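Two-component system sensor histidine kinase (Bacteroides thetaiotaomicron, PDB 3OTT) probably senses saccharides outside the cell and relays the signal through a histidine kinase part to its own DNA-binding domain, this chain being the extracellular part. Local coordinates at residues 181-186 with 221-226; 232-237 with 247-252; 442-447 with 457-462; 359-364 with 402-407. All coordinates share one frame; numbering follows the deposited sequence.

Interaction 1. Residues 181-186 with 221-226; sequences PLPVHS and GQIKQT
Ile223 and Pro183 form the tight half of this contact. The branch methyl CG2 of Ile223 lies against one side of the proline ring, 3.5 Å from Pro183 CD and 4.0 Å from Pro183 CG, and the two side chains pass at an oblique angle. This meeting follows from the first torsion of Ile223, -63°, which sets CG1 anti to the carbonyl carbon and CG2 anti to the backbone N. Leu182 touches the same methyl more lightly, its CD2 standing 4.3 Å from Ile223 CG2. The other branch ends at CD1, modelled 3.1 Å from Pro181 O; that is short for a carbon-oxygen contact, and its detail is doubtful. Tyr216 of strand 212-217 also packs against Ile223. The elements brought together belong to adjacent blades of a beta-propeller: residues 181-186 lie in the connection from strand 176-180 of one four-stranded blade to strand 193-199 of the next, and Ile223 and Gln225 sit on 222-229, the last strand of that next blade. Two residues beyond Ile223 the packing gives way to a looser, solvent-facing part. Exposed Gln225 donates through NE2 to Pro183 O at 2.7 Å, with an N-H...O angle of 148°. The amide nitrogen comes from above the carbonyl plane, 47° out of it. Beyond it the approach is sparse, Val184 CA standing 3.8 Å from Gln225 NE2. Tyr212 lies against the Gln225 side chain, and its hydroxyl is hydrogen-bonded to the backbone N of His185.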
loop_
_atom_site.group_PDB
_atom_site.type_symbol
_atom_site.label_atom_id
_atom_site.label_comp_id
_atom_site.label_asym_id
_atom_site.label_seq_id
_atom_site.Cartn_x
_atom_site.Cartn_y
_atom_site.Cartn_z
ATOM N N PRO B 181 3.862 -20.857 -28.922
ATOM C CA PRO B 181 4.894 -21.374 -29.811
ATOM C C PRO B 181 6.119 -20.495 -29.763
ATOM O O PRO B 181 5.980 -19.287 -29.684
ATOM C CB PRO B 181 4.240 -21.270 -31.226
ATOM C CG PRO B 181 2.716 -21.140 -30.972
ATOM C CD PRO B 181 2.687 -20.339 -29.664
ATOM N N LEU B 182 7.302 -21.084 -29.837
ATOM C CA LEU B 182 8.520 -20.313 -29.657
ATOM C C LEU B 182 9.317 -20.396 -30.941
ATOM O O LEU B 182 9.627 -21.475 -31.428
ATOM C CB LEU B 182 9.322 -20.802 -28.440
ATOM C CG LEU B 182 8.643 -20.698 -27.054
ATOM C CD1 LEU B 182 9.336 -21.604 -26.047
ATOM C CD2 LEU B 182 8.611 -19.302 -26.456
ATOM N N PRO B 183 9.614 -19.253 -31.521
ATOM C CA PRO B 183 10.189 -19.198 -32.893
ATOM C C PRO B 183 11.685 -19.525 -32.874
ATOM O O PRO B 183 12.490 -18.886 -32.185
ATOM C CB PRO B 183 9.935 -17.728 -33.337
ATOM C CG PRO B 183 9.922 -16.937 -32.038
ATOM C CD PRO B 183 9.191 -17.927 -31.045
ATOM N N VAL B 184 12.046 -20.542 -33.625
ATOM C CA VAL B 184 13.382 -21.091 -33.567
ATOM C C VAL B 184 13.867 -21.288 -35.017
ATOM O O VAL B 184 13.038 -21.359 -35.929
ATOM C CB VAL B 184 13.367 -22.446 -32.750
ATOM C CG1 VAL B 184 14.581 -23.268 -33.065
ATOM C CG2 VAL B 184 13.265 -22.173 -31.243
ATOM N N HIS B 185 15.186 -21.378 -35.198
ATOM C CA HIS B 185 15.782 -21.697 -36.502
ATOM C C HIS B 185 15.485 -23.096 -37.138
ATOM O O HIS B 185 15.365 -23.173 -38.348
ATOM C CB HIS B 185 17.285 -21.362 -36.558
ATOM C CG HIS B 185 17.816 -21.265 -37.967
ATOM N ND1 HIS B 185 18.868 -22.027 -38.427
ATOM C CD2 HIS B 185 17.376 -20.554 -39.036
ATOM C CE1 HIS B 185 19.080 -21.756 -39.703
ATOM N NE2 HIS B 185 18.184 -20.871 -40.095
ATOM N N SER B 186 15.368 -24.181 -36.369
ATOM C CA SER B 186 14.813 -25.468 -36.919
ATOM C C SER B 186 14.451 -26.498 -35.835
ATOM O O SER B 186 14.105 -26.136 -34.715
ATOM C CB SER B 186 15.777 -26.103 -37.934
ATOM O OG SER B 186 16.734 -26.933 -37.281
ATOM N N GLY B 221 1.083 -10.404 -27.617
ATOM C CA GLY B 221 1.489 -11.711 -28.133
ATOM C C GLY B 221 2.814 -11.738 -28.901
ATOM O O GLY B 221 3.154 -12.763 -29.503
ATOM N N GLN B 222 3.537 -10.619 -28.991
ATOM C CA GLN B 222 4.873 -10.679 -29.629
ATOM C C GLN B 222 5.846 -11.581 -28.835
ATOM O O GLN B 222 5.753 -11.661 -27.630
ATOM C CB GLN B 222 5.456 -9.296 -29.807
ATOM C CG GLN B 222 4.617 -8.454 -30.748
ATOM C CD GLN B 222 4.960 -6.988 -30.667
ATOM O OE1 GLN B 222 4.466 -6.278 -29.773
ATOM N NE2 GLN B 222 5.833 -6.511 -31.586
ATOM N N ILE B 223 6.741 -12.254 -29.550
ATOM C CA ILE B 223 7.725 -13.181 -29.025
ATOM C C ILE B 223 9.065 -12.843 -29.714
ATOM O O ILE B 223 9.198 -12.863 -30.938
ATOM C CB ILE B 223 7.366 -14.664 -29.256
ATOM C CG1 ILE B 223 6.063 -15.023 -28.504
ATOM C CG2 ILE B 223 8.435 -15.572 -28.548
ATOM C CD1 ILE B 223 5.298 -16.312 -29.078
ATOM N N LYS B 224 10.049 -12.515 -28.910
ATOM C CA LYS B 224 11.308 -12.010 -29.401
ATOM C C LYS B 224 12.391 -13.029 -29.044
ATOM O O LYS B 224 12.432 -13.543 -27.933
ATOM C CB LYS B 224 11.580 -10.684 -28.731
ATOM C CG LYS B 224 12.635 -9.871 -29.385
ATOM C CD LYS B 224 12.904 -8.567 -28.600
ATOM C CE LYS B 224 14.405 -8.246 -28.680
ATOM N NZ LYS B 224 14.849 -7.181 -27.734
ATOM N N GLN B 225 13.228 -13.345 -30.023
ATOM C CA GLN B 225 14.416 -14.170 -29.827
ATOM C C GLN B 225 15.514 -13.221 -29.413
ATOM O O GLN B 225 16.245 -12.698 -30.268
ATOM C CB GLN B 225 14.798 -14.832 -31.136
ATOM C CG GLN B 225 14.928 -16.294 -31.115
ATOM C CD GLN B 225 15.413 -16.786 -32.471
ATOM O OE1 GLN B 225 16.561 -16.499 -32.886
ATOM N NE2 GLN B 225 14.520 -17.471 -33.207
ATOM N N THR B 226 15.608 -12.971 -28.115
ATOM C CA THR B 226 16.563 -12.022 -27.580
ATOM C C THR B 226 18.037 -12.466 -27.643
ATOM O O THR B 226 18.907 -11.630 -27.852
ATOM C CB THR B 226 16.226 -11.675 -26.124
ATOM O OG1 THR B 226 14.823 -11.362 -26.024
ATOM C CG2 THR B 226 17.097 -10.511 -25.630
#

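Interaction 2. Residues 232-237 with 247-252; sequences NSIKSL and AGTDNG
Asn232, Asp250 and Gly248 have large surfaces buried here, and each meets the opposite segment in its own way. The Asn232 side chain crosses that of Thr249 at about a right angle, with OD1 3.2 Å from Thr249 CB. The same oxygen takes a weak bond from the backbone N of Asp250, the N to Asn232 OD1 distance being 3.3 Å. Asp250 slides past Asn232 in the opposite direction and turns its carboxylate to the next residues of strand 232-239. Ser233 OG donates to Asp250 OD2 at 2.7 Å, meeting it on the syn side and 23° out of the carboxylate plane. Lys235, bent at its last torsion (-46°), brings NZ to 3.7 Å from Asp250 OD2, a long salt bridge, and also donates to Ser233 OG, so hydroxyl, ammonium and carboxylate cluster together. Gly248 contributes backbone alone. Its O accepts two amides, Lys235 N at 2.7 Å and Ser236 N at 3.3 Å, the first almost in line with the carbonyl bond. Gly248 N returns a bond to Ser236 O at 2.8 Å. Ser236 OG, bonded to Ile281 O, lies so close to Gly248 CA that a side chain there would collide with it. On the other face of the sheet Ala247 CB packs against Ile234 CD1 and Leu237 CD2. With Lys235 and Ser236 both set against Gly248, this is a classic beta bulge in the hairpin made by the first two strands of a four-stranded propeller blade.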
loop_
_atom_site.group_PDB
_atom_site.type_symbol
_atom_site.label_atom_id
_atom_site.label_comp_id
_atom_site.label_asym_id
_atom_site.label_seq_id
_atom_site.Cartn_x
_atom_site.Cartn_y
_atom_site.Cartn_z
ATOM N N ASN B 232 24.489 -23.982 -25.489
ATOM C CA ASN B 232 24.387 -23.485 -24.108
ATOM C C ASN B 232 22.909 -23.572 -23.735
ATOM O O ASN B 232 22.062 -23.581 -24.606
ATOM C CB ASN B 232 24.937 -22.061 -24.014
ATOM C CG ASN B 232 25.500 -21.698 -22.599
ATOM O OD1 ASN B 232 25.357 -22.462 -21.599
ATOM N ND2 ASN B 232 26.136 -20.510 -22.518
ATOM N N SER B 233 22.573 -23.761 -22.482
ATOM C CA SER B 233 21.168 -23.699 -22.107
ATOM C C SER B 233 21.022 -22.728 -20.960
ATOM O O SER B 233 21.925 -22.574 -20.140
ATOM C CB SER B 233 20.635 -25.056 -21.686
ATOM O OG SER B 233 21.538 -25.612 -20.769
ATOM N N ILE B 234 19.895 -22.039 -20.937
ATOM C CA ILE B 234 19.596 -21.170 -19.862
ATOM C C ILE B 234 18.935 -21.983 -18.770
ATOM O O ILE B 234 17.882 -22.591 -19.000
ATOM C CB ILE B 234 18.655 -20.085 -20.292
ATOM C CG1 ILE B 234 19.253 -19.290 -21.450
ATOM C CG2 ILE B 234 18.340 -19.131 -19.101
ATOM C CD1 ILE B 234 20.157 -18.286 -21.034
ATOM N N LYS B 235 19.540 -21.990 -17.587
ATOM C CA LYS B 235 19.040 -22.773 -16.438
ATOM C C LYS B 235 18.312 -21.939 -15.390
ATOM O O LYS B 235 17.512 -22.457 -14.609
ATOM C CB LYS B 235 20.206 -23.483 -15.750
ATOM C CG LYS B 235 21.087 -24.226 -16.707
ATOM C CD LYS B 235 21.911 -25.316 -16.021
ATOM C CE LYS B 235 22.290 -26.463 -16.999
ATOM N NZ LYS B 235 21.143 -26.992 -17.887
ATOM N N SER B 236 18.613 -20.654 -15.316
ATOM C CA SER B 236 18.028 -19.849 -14.245
ATOM C C SER B 236 18.004 -18.390 -14.630
ATOM O O SER B 236 18.812 -17.955 -15.421
ATOM C CB SER B 236 18.873 -20.020 -12.965
ATOM O OG SER B 236 20.271 -19.870 -13.296
ATOM N N LEU B 237 17.110 -17.618 -14.031
ATOM C CA LEU B 237 16.895 -16.216 -14.462
ATOM C C LEU B 237 16.540 -15.476 -13.197
ATOM O O LEU B 237 15.831 -16.032 -12.370
ATOM C CB LEU B 237 15.731 -16.093 -15.457
ATOM C CG LEU B 237 15.795 -16.842 -16.812
ATOM C CD1 LEU B 237 14.440 -16.995 -17.579
ATOM C CD2 LEU B 237 16.841 -16.161 -17.781
ATOM N N ALA B 247 21.178 -14.151 -16.491
ATOM C CA ALA B 247 20.847 -15.462 -17.034
ATOM C C ALA B 247 21.924 -16.453 -16.632
ATOM O O ALA B 247 23.106 -16.226 -16.926
ATOM C CB ALA B 247 20.705 -15.395 -18.576
ATOM N N GLY B 248 21.539 -17.529 -15.958
ATOM C CA GLY B 248 22.512 -18.547 -15.532
ATOM C C GLY B 248 22.526 -19.699 -16.503
ATOM O O GLY B 248 21.483 -20.246 -16.869
ATOM N N THR B 249 23.720 -20.057 -16.974
ATOM C CA THR B 249 23.829 -21.059 -18.010
ATOM C C THR B 249 24.690 -22.191 -17.497
ATOM O O THR B 249 25.112 -22.183 -16.365
ATOM C CB THR B 249 24.404 -20.448 -19.346
ATOM O OG1 THR B 249 25.813 -20.216 -19.217
ATOM C CG2 THR B 249 23.713 -19.101 -19.703
ATOM N N ASP B 250 25.002 -23.136 -18.360
ATOM C CA ASP B 250 26.095 -24.011 -18.084
ATOM C C ASP B 250 27.428 -23.483 -18.544
ATOM O O ASP B 250 28.415 -24.209 -18.448
ATOM C CB ASP B 250 25.892 -25.426 -18.621
ATOM C CG ASP B 250 25.190 -25.445 -19.884
ATOM O OD1 ASP B 250 25.771 -25.028 -20.905
ATOM O OD2 ASP B 250 24.035 -25.911 -19.853
ATOM N N ASN B 251 27.501 -22.237 -18.989
ATOM C CA ASN B 251 28.843 -21.673 -19.282
ATOM C C ASN B 251 28.898 -20.267 -18.751
ATOM O O ASN B 251 29.264 -19.304 -19.472
ATOM C CB ASN B 251 29.215 -21.791 -20.771
ATOM C CG ASN B 251 30.684 -21.315 -21.089
ATOM O OD1 ASN B 251 31.644 -21.613 -20.358
ATOM N ND2 ASN B 251 30.841 -20.563 -22.217
ATOM N N GLY B 252 28.455 -20.146 -17.490
ATOM C CA GLY B 252 28.590 -18.920 -16.727
ATOM C C GLY B 252 27.351 -18.059 -16.777
ATOM O O GLY B 252 26.281 -18.493 -17.166
#

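Interaction 3. Residues 442-447 with 457-462; sequences FVVDKH and YIAEQN
The amide of Asn462 fits over the ring of Phe442, with ND2 3.6 Å above the plane and centred on it. Ring and amide planes stand 45° apart, and ND2 is held there by a bond to Gly439 O. At the rim of the same ring Ala459 CB lies in plane, 3.9 Å from Phe442 CD2. This methyl is a small bump that fills the hollow between Phe442 and Val444, whose CG2 is 3.8 Å away from Ala459 CB. An alanine in place of Phe442 would probably open a gap beside Ala459 and deprive the Asn462 amide of its flat support. The packing joins antiparallel strands 441-445 and 457-463 of one propeller blade, the chain passing through helix 446-451 between them. Val444 CG1 meets the Tyr457 ring obliquely, 3.7 Å from CE2. Glu460, folded back at its second torsion (72°), bridges the remaining width: its OE1 accepts Asp445 N at 3.0 Å from above the carboxylate plane, while Tyr457 OH donates to Glu460 OE2 on its syn lone pair. The Asp445 carboxylate itself turns to the helix, where OD1 caps Lys448 N.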
loop_
_atom_site.group_PDB
_atom_site.type_symbol
_atom_site.label_atom_id
_atom_site.label_comp_id
_atom_site.label_asym_id
_atom_site.label_seq_id
_atom_site.Cartn_x
_atom_site.Cartn_y
_atom_site.Cartn_z
ATOM N N PHE B 442 6.289 39.141 10.323
ATOM C CA PHE B 442 5.567 39.451 11.562
ATOM C C PHE B 442 6.466 39.074 12.742
ATOM O O PHE B 442 7.151 38.013 12.718
ATOM C CB PHE B 442 4.278 38.607 11.660
ATOM C CG PHE B 442 3.299 38.876 10.554
ATOM C CD1 PHE B 442 3.428 38.276 9.290
ATOM C CD2 PHE B 442 2.225 39.721 10.773
ATOM C CE1 PHE B 442 2.470 38.550 8.243
ATOM C CE2 PHE B 442 1.299 40.021 9.725
ATOM C CZ PHE B 442 1.425 39.423 8.487
ATOM N N VAL B 443 6.463 39.932 13.762
ATOM C CA VAL B 443 7.172 39.681 14.998
ATOM C C VAL B 443 6.130 39.659 16.099
ATOM O O VAL B 443 5.432 40.669 16.286
ATOM C CB VAL B 443 8.200 40.747 15.276
ATOM C CG1 VAL B 443 8.917 40.437 16.576
ATOM C CG2 VAL B 443 9.196 40.891 14.074
ATOM N N VAL B 444 5.976 38.502 16.753
ATOM C CA VAL B 444 4.880 38.229 17.679
ATOM C C VAL B 444 5.392 37.775 19.055
ATOM O O VAL B 444 6.354 36.984 19.168
ATOM C CB VAL B 444 3.996 37.092 17.117
ATOM C CG1 VAL B 444 3.089 36.477 18.185
ATOM C CG2 VAL B 444 3.130 37.576 15.904
ATOM N N ASP B 445 4.764 38.268 20.102
ATOM C CA ASP B 445 5.104 37.835 21.434
ATOM C C ASP B 445 4.685 36.358 21.650
ATOM O O ASP B 445 3.506 36.040 21.665
ATOM C CB ASP B 445 4.480 38.763 22.470
ATOM C CG ASP B 445 4.913 38.397 23.925
ATOM O OD1 ASP B 445 4.642 37.260 24.382
ATOM O OD2 ASP B 445 5.514 39.253 24.605
ATOM N N LYS B 446 5.656 35.468 21.782
ATOM C CA LYS B 446 5.374 34.024 21.800
ATOM C C LYS B 446 4.361 33.595 22.903
ATOM O O LYS B 446 3.324 32.970 22.604
ATOM C CB LYS B 446 6.673 33.238 21.919
ATOM C CG LYS B 446 6.532 31.768 21.564
ATOM C CD LYS B 446 7.808 31.066 21.729
ATOM C CE LYS B 446 8.011 30.627 23.233
ATOM N NZ LYS B 446 8.991 29.506 23.248
ATOM N N HIS B 447 4.622 33.980 24.153
ATOM C CA HIS B 447 3.692 33.595 25.255
ATOM C C HIS B 447 2.298 34.167 25.133
ATOM O O HIS B 447 1.333 33.460 25.379
ATOM C CB HIS B 447 4.288 33.798 26.653
ATOM C CG HIS B 447 5.427 32.853 26.921
ATOM N ND1 HIS B 447 6.485 33.150 27.759
ATOM C CD2 HIS B 447 5.685 31.617 26.418
ATOM C CE1 HIS B 447 7.334 32.131 27.773
ATOM N NE2 HIS B 447 6.873 31.190 26.962
ATOM N N TYR B 457 -4.928 36.779 16.234
ATOM C CA TYR B 457 -3.938 37.501 17.017
ATOM C C TYR B 457 -3.373 38.751 16.302
ATOM O O TYR B 457 -2.944 38.667 15.132
ATOM C CB TYR B 457 -2.795 36.571 17.368
ATOM C CG TYR B 457 -1.918 37.182 18.412
ATOM C CD1 TYR B 457 -2.326 37.180 19.763
ATOM C CD2 TYR B 457 -0.719 37.822 18.078
ATOM C CE1 TYR B 457 -1.556 37.748 20.723
ATOM C CE2 TYR B 457 0.057 38.411 19.058
ATOM C CZ TYR B 457 -0.375 38.356 20.384
ATOM O OH TYR B 457 0.342 38.942 21.411
ATOM N N ILE B 458 -3.323 39.886 16.999
ATOM C CA ILE B 458 -2.693 41.063 16.411
ATOM C C ILE B 458 -1.189 41.208 16.766
ATOM O O ILE B 458 -0.812 41.388 17.937
ATOM C CB ILE B 458 -3.422 42.394 16.757
ATOM C CG1 ILE B 458 -4.964 42.263 16.709
ATOM C CG2 ILE B 458 -2.853 43.541 15.911
ATOM C CD1 ILE B 458 -5.626 42.171 15.319
ATOM N N ALA B 459 -0.355 41.158 15.739
ATOM C CA ALA B 459 1.088 41.094 15.873
ATOM C C ALA B 459 1.601 42.379 16.423
ATOM O O ALA B 459 1.180 43.419 15.972
ATOM C CB ALA B 459 1.738 40.878 14.517
ATOM N N GLU B 460 2.578 42.307 17.318
ATOM C CA GLU B 460 3.196 43.512 17.875
ATOM C C GLU B 460 3.871 44.355 16.757
ATOM O O GLU B 460 3.830 45.574 16.783
ATOM C CB GLU B 460 4.225 43.136 18.974
ATOM C CG GLU B 460 3.609 42.758 20.373
ATOM C CD GLU B 460 2.885 41.392 20.437
ATOM O OE1 GLU B 460 2.953 40.553 19.527
ATOM O OE2 GLU B 460 2.193 41.134 21.427
ATOM N N GLN B 461 4.506 43.686 15.795
ATOM C CA GLN B 461 5.295 44.382 14.776
ATOM C C GLN B 461 5.102 43.696 13.464
ATOM O O GLN B 461 4.890 42.462 13.407
ATOM C CB GLN B 461 6.814 44.377 15.096
ATOM C CG GLN B 461 7.245 45.128 16.394
ATOM C CD GLN B 461 8.809 45.182 16.631
ATOM O OE1 GLN B 461 9.537 44.238 16.329
ATOM N NE2 GLN B 461 9.292 46.298 17.167
ATOM N N ASN B 462 5.289 44.465 12.394
ATOM C CA ASN B 462 5.260 43.894 11.022
ATOM C C ASN B 462 6.300 44.628 10.234
ATOM O O ASN B 462 6.506 45.816 10.417
ATOM C CB ASN B 462 3.815 43.948 10.432
ATOM C CG ASN B 462 3.736 43.571 8.910
ATOM O OD1 ASN B 462 3.505 44.461 8.048
ATOM N ND2 ASN B 462 3.900 42.271 8.582
#

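Interaction 4. Residues 359-364 with 402-407; sequences IWYRMG and RQFIHY
Tyr361 reaches across to two residues at once, its hydroxyl to the backbone of Arg402 and one ring face to Phe404. A first torsion of -68° sets the Tyr361 CG anti to the carbonyl carbon, and the extended phenol brings OH to 2.7 Å from Arg402 O. The donor stands well above the carbonyl plane, although Arg402 O lies in the plane of the tyrosine ring, at its edge. Phe404 takes a similar first torsion (-71°) and points its CE2 edge at the centre of the Tyr361 face, with CE2 3.8 Å from Tyr361 CG. The result is a T-shaped stack, ring centroids 5.1 Å apart and planes at 86°. Arg402 belongs to a G1 beta bulge facing Asp398; its chain bends at the third torsion, and the guanidinium edge meets Ile359 CD1 4.1 Å from NH1. The Tyr361 hydroxyl is also hydrogen-bonded to Tyr397 OH. A phenylalanine in place of Tyr361 would probably leave Arg402 O and the Tyr397 hydroxyl without this mate. Chemically, the contact between these neighbouring propeller blades combines a polar grip on a bulge carbonyl with one C-H edge directed at a ring face, so the tyrosine would be fixed both at its hydroxyl and across its ring.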
loop_
_atom_site.group_PDB
_atom_site.type_symbol
_atom_site.label_atom_id
_atom_site.label_comp_id
_atom_site.label_asym_id
_atom_site.label_seq_id
_atom_site.Cartn_x
_atom_site.Cartn_y
_atom_site.Cartn_z
ATOM N N ILE B 359 3.026 8.653 12.554
ATOM C CA ILE B 359 1.764 9.375 12.494
ATOM C C ILE B 359 1.840 10.391 11.348
ATOM O O ILE B 359 2.812 11.146 11.235
ATOM C CB ILE B 359 1.487 10.085 13.815
ATOM C CG1 ILE B 359 1.386 9.053 14.932
ATOM C CG2 ILE B 359 0.206 10.907 13.757
ATOM C CD1 ILE B 359 1.417 9.717 16.297
ATOM N N TRP B 360 0.801 10.437 10.523
ATOM C CA TRP B 360 0.861 11.220 9.325
ATOM C C TRP B 360 -0.257 12.247 9.397
ATOM O O TRP B 360 -1.444 11.861 9.283
ATOM C CB TRP B 360 0.682 10.336 8.094
ATOM C CG TRP B 360 1.036 11.031 6.789
ATOM C CD1 TRP B 360 1.040 12.378 6.532
ATOM C CD2 TRP B 360 1.448 10.382 5.581
ATOM N NE1 TRP B 360 1.443 12.604 5.238
ATOM C CE2 TRP B 360 1.712 11.392 4.637
ATOM C CE3 TRP B 360 1.636 9.020 5.215
ATOM C CZ2 TRP B 360 2.136 11.104 3.342
ATOM C CZ3 TRP B 360 2.055 8.725 3.927
ATOM C CH2 TRP B 360 2.309 9.764 2.999
ATOM N N TYR B 361 0.142 13.518 9.606
ATOM C CA TYR B 361 -0.775 14.654 9.766
ATOM C C TYR B 361 -1.088 15.243 8.399
ATOM O O TYR B 361 -0.154 15.577 7.610
ATOM C CB TYR B 361 -0.167 15.746 10.636
ATOM C CG TYR B 361 -0.011 15.321 12.053
ATOM C CD1 TYR B 361 1.161 14.634 12.483
ATOM C CD2 TYR B 361 -1.027 15.552 12.990
ATOM C CE1 TYR B 361 1.297 14.176 13.818
ATOM C CE2 TYR B 361 -0.886 15.106 14.356
ATOM C CZ TYR B 361 0.289 14.406 14.729
ATOM O OH TYR B 361 0.462 13.946 16.002
ATOM N N ARG B 362 -2.379 15.287 8.068
ATOM C CA ARG B 362 -2.755 15.984 6.837
ATOM C C ARG B 362 -4.128 16.502 6.837
ATOM O O ARG B 362 -4.936 16.128 7.710
ATOM C CB ARG B 362 -2.531 15.179 5.582
ATOM C CG ARG B 362 -3.304 14.021 5.488
ATOM C CD ARG B 362 -2.344 12.881 5.658
ATOM N NE ARG B 362 -2.049 12.134 4.439
ATOM C CZ ARG B 362 -2.266 10.820 4.365
ATOM N NH1 ARG B 362 -2.776 10.189 5.427
ATOM N NH2 ARG B 362 -1.977 10.136 3.268
ATOM N N MET B 363 -4.375 17.375 5.873
ATOM C CA MET B 363 -5.664 17.937 5.717
ATOM C C MET B 363 -6.597 16.832 5.280
ATOM O O MET B 363 -6.327 16.114 4.324
ATOM C CB MET B 363 -5.624 19.121 4.723
ATOM C CG MET B 363 -6.953 19.463 4.070
ATOM S SD MET B 363 -8.053 20.444 5.098
ATOM C CE MET B 363 -8.919 19.267 6.131
ATOM N N GLY B 364 -7.701 16.706 6.003
ATOM C CA GLY B 364 -8.777 15.803 5.666
ATOM C C GLY B 364 -8.771 14.590 6.585
ATOM O O GLY B 364 -9.792 13.864 6.627
ATOM N N ARG B 402 -1.063 15.053 20.934
ATOM C CA ARG B 402 -0.618 14.565 19.638
ATOM C C ARG B 402 -1.361 15.297 18.524
ATOM O O ARG B 402 -1.635 14.743 17.497
ATOM C CB ARG B 402 -0.721 13.032 19.568
ATOM C CG ARG B 402 0.364 12.304 20.448
ATOM C CD ARG B 402 0.244 10.750 20.538
ATOM N NE ARG B 402 -1.103 10.320 20.950
ATOM C CZ ARG B 402 -1.908 9.494 20.265
ATOM N NH1 ARG B 402 -1.509 8.926 19.128
ATOM N NH2 ARG B 402 -3.119 9.201 20.737
ATOM N N GLN B 403 -1.707 16.554 18.793
ATOM C CA GLN B 403 -2.463 17.384 17.876
ATOM C C GLN B 403 -1.748 18.734 17.712
ATOM O O GLN B 403 -1.070 19.224 18.666
ATOM C CB GLN B 403 -3.928 17.587 18.332
ATOM C CG GLN B 403 -4.812 16.315 18.425
ATOM C CD GLN B 403 -5.012 15.592 17.079
ATOM O OE1 GLN B 403 -5.026 16.207 16.006
ATOM N NE2 GLN B 403 -5.150 14.300 17.133
ATOM N N PHE B 404 -1.859 19.304 16.508
ATOM C CA PHE B 404 -1.459 20.719 16.267
ATOM C C PHE B 404 -2.500 21.730 16.696
ATOM O O PHE B 404 -3.695 21.453 16.654
ATOM C CB PHE B 404 -1.056 20.956 14.795
ATOM C CG PHE B 404 0.255 20.313 14.474
ATOM C CD1 PHE B 404 1.467 20.978 14.767
ATOM C CD2 PHE B 404 0.296 19.020 14.037
ATOM C CE1 PHE B 404 2.654 20.359 14.546
ATOM C CE2 PHE B 404 1.499 18.387 13.823
ATOM C CZ PHE B 404 2.667 19.040 14.074
ATOM N N ILE B 405 -2.022 22.889 17.142
ATOM C CA ILE B 405 -2.864 24.030 17.504
ATOM C C ILE B 405 -2.571 25.082 16.443
ATOM O O ILE B 405 -1.410 25.445 16.235
ATOM C CB ILE B 405 -2.491 24.628 18.895
ATOM C CG1 ILE B 405 -2.980 23.745 20.022
ATOM C CG2 ILE B 405 -3.093 26.046 19.087
ATOM C CD1 ILE B 405 -1.982 22.810 20.521
ATOM N N HIS B 406 -3.627 25.578 15.806
ATOM C CA HIS B 406 -3.541 26.479 14.697
ATOM C C HIS B 406 -3.722 27.900 15.223
ATOM O O HIS B 406 -4.482 28.109 16.194
ATOM C CB HIS B 406 -4.676 26.132 13.735
ATOM C CG HIS B 406 -4.762 27.040 12.541
ATOM N ND1 HIS B 406 -5.655 28.083 12.468
ATOM C CD2 HIS B 406 -4.068 27.058 11.379
ATOM C CE1 HIS B 406 -5.519 28.705 11.302
ATOM N NE2 HIS B 406 -4.571 28.094 10.620
ATOM N N TYR B 407 -3.018 28.841 14.595
ATOM C CA TYR B 407 -3.107 30.269 14.899
ATOM C C TYR B 407 -3.303 31.140 13.652
ATOM O O TYR B 407 -2.636 30.948 12.621
ATOM C CB TYR B 407 -1.814 30.775 15.614
ATOM C CG TYR B 407 -1.429 30.019 16.851
ATOM C CD1 TYR B 407 -1.997 30.334 18.098
ATOM C CD2 TYR B 407 -0.513 28.972 16.788
ATOM C CE1 TYR B 407 -1.666 29.640 19.237
ATOM C CE2 TYR B 407 -0.143 28.275 17.940
ATOM C CZ TYR B 407 -0.721 28.622 19.166
ATOM O OH TYR B 407 -0.382 27.897 20.295
#

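From the N terminus, interaction 1 comes first, closing a loop of 34 residues that holds the first three strands of a blade in the first propeller. Interaction 2 follows as a short hairpin opening the next blade; strands 222-229 and 232-239 are consecutive, and the two centres lie 18 Å apart. Much further on, 359-364 with 402-407 spans 37 residues and ties the last strands of two adjacent blades in the second propeller. Then 442-447 with 457-462 closes a short helical excursion. All four are in series, none nesting or crossing. Interactions 3 and 4 reach one sheet, where 457-463 runs parallel beside 403-410; the nearest atoms of the two interactions are about 6 Å apart.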